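Local coordinates for heavy-metal chelation domain-containing protein (Pyrococcus horikoshii, PDB 3NPG) that is of unknown function but belongs to the DUF364 family and may chelate heavy metals, at residues S76-I79 with I80-T83. Sequence-based numbering, arbitrary orientation.
Sequences SLNI and IERT
Asn78 caps the first turn of helix 79-96: its OD1 accepts from Ile80 N at 3.0 Å, a weak bond by its 135° N-H...O angle. With CG anti to the backbone N (chi1 -168°), the amide lies across the extended Glu81 side chain, stacked on the carboxylate with planes 23° apart; ND2 instead donates to Thr59 O.

Ser76 OG works in both directions. Ser76 OG accepts from Asn78 N, which closes an ST turn, and donates to Glu81 OE1 at 2.7 Å, arriving from above the carboxylate plane; Ser61 holds the other oxygen, OE2.

Arg82 folds back through its bend at chi3, bringing NH1 2.7 Å from Ser76 O, within both the guanidinium and the carbonyl planes. Ile79 CA covers one face of the guanidinium, and Ile79 CD1 touches Arg82 NH2 at 3.4 Å.

Backbone bonds start the helix: Arg82 N to Asn78 O, and Thr83 N to Ile79 O at 2.8 Å. Ile79 O also receives Thr83 OG1 from above its carbonyl plane, at 2.7 Å.

This N-terminal turn follows the loop after helix 67-72. Arg82 NE reaches Val176 O in helix 174-177, while Leu77 packs on Tyr153 of a second subunit, in its strand 152-153.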
loop_
_atom_site.group_PDB
_atom_site.type_symbol
_atom_site.label_atom_id
_atom_site.label_comp_id
_atom_site.label_asym_id
_atom_site.label_seq_id
_atom_site.Cartn_x
_atom_site.Cartn_y
_atom_site.Cartn_z
ATOM N N SER A 76 20.855 -4.325 -11.332
ATOM C CA SER A 76 19.749 -4.981 -12.038
ATOM C C SER A 76 18.442 -4.205 -11.878
ATOM O O SER A 76 18.270 -3.484 -10.901
ATOM C CB SER A 76 19.573 -6.411 -11.529
ATOM O OG SER A 76 18.431 -7.038 -12.093
ATOM N N LEU A 77 17.509 -4.377 -12.828
ATOM C CA LEU A 77 16.182 -3.772 -12.734
ATOM C C LEU A 77 15.335 -4.551 -11.726
ATOM O O LEU A 77 14.350 -4.028 -11.205
ATOM C CB LEU A 77 15.495 -3.751 -14.113
ATOM C CG LEU A 77 15.790 -2.524 -14.997
ATOM C CD1 LEU A 77 17.173 -2.610 -15.618
ATOM C CD2 LEU A 77 14.759 -2.386 -16.084
ATOM N N ASN A 78 15.747 -5.797 -11.431
ATOM C CA ASN A 78 15.085 -6.666 -10.463
ATOM C C ASN A 78 15.572 -6.328 -9.055
ATOM O O ASN A 78 16.766 -6.465 -8.766
ATOM C CB ASN A 78 15.383 -8.141 -10.797
ATOM C CG ASN A 78 14.535 -9.147 -10.060
ATOM O OD1 ASN A 78 14.186 -8.977 -8.883
ATOM N ND2 ASN A 78 14.272 -10.267 -10.709
ATOM N N ILE A 79 14.655 -5.859 -8.184
ATOM C CA ILE A 79 14.987 -5.477 -6.800
ATOM C C ILE A 79 15.607 -6.653 -5.989
ATOM O O ILE A 79 16.534 -6.430 -5.200
ATOM C CB ILE A 79 13.758 -4.812 -6.076
ATOM C CG1 ILE A 79 14.116 -4.358 -4.632
ATOM C CG2 ILE A 79 12.522 -5.731 -6.092
ATOM C CD1 ILE A 79 15.092 -3.198 -4.553
ATOM N N ILE A 80 15.130 -7.905 -6.234
ATOM C CA ILE A 80 15.667 -9.102 -5.568
ATOM C C ILE A 80 17.151 -9.283 -5.914
ATOM O O ILE A 80 17.971 -9.521 -5.017
ATOM C CB ILE A 80 14.830 -10.372 -5.913
ATOM C CG1 ILE A 80 13.329 -10.153 -5.611
ATOM C CG2 ILE A 80 15.375 -11.603 -5.172
ATOM C CD1 ILE A 80 12.424 -11.237 -6.120
ATOM N N GLU A 81 17.503 -9.112 -7.206
ATOM C CA GLU A 81 18.883 -9.216 -7.675
ATOM C C GLU A 81 19.751 -8.057 -7.143
ATOM O O GLU A 81 20.919 -8.273 -6.821
ATOM C CB GLU A 81 18.932 -9.277 -9.204
ATOM C CG GLU A 81 18.334 -10.550 -9.781
ATOM C CD GLU A 81 18.252 -10.591 -11.297
ATOM O OE1 GLU A 81 18.870 -9.722 -11.956
ATOM O OE2 GLU A 81 17.570 -11.499 -11.828
ATOM N N ARG A 82 19.169 -6.828 -7.037
ATOM C CA ARG A 82 19.872 -5.654 -6.489
ATOM C C ARG A 82 20.184 -5.844 -5.011
ATOM O O ARG A 82 21.314 -5.588 -4.582
ATOM C CB ARG A 82 19.035 -4.377 -6.663
ATOM C CG ARG A 82 19.153 -3.735 -8.018
ATOM C CD ARG A 82 18.919 -2.225 -7.956
ATOM N NE ARG A 82 17.604 -1.877 -7.399
ATOM C CZ ARG A 82 16.474 -1.853 -8.107
ATOM N NH1 ARG A 82 16.478 -2.207 -9.386
ATOM N NH2 ARG A 82 15.330 -1.506 -7.532
ATOM N N THR A 83 19.156 -6.225 -4.206
ATOM C CA THR A 83 19.304 -6.409 -2.757
ATOM C C THR A 83 20.365 -7.472 -2.431
ATOM O O THR A 83 21.235 -7.225 -1.595
ATOM C CB THR A 83 17.942 -6.695 -2.105
ATOM O OG1 THR A 83 16.969 -5.791 -2.641
ATOM C CG2 THR A 83 17.989 -6.567 -0.593
#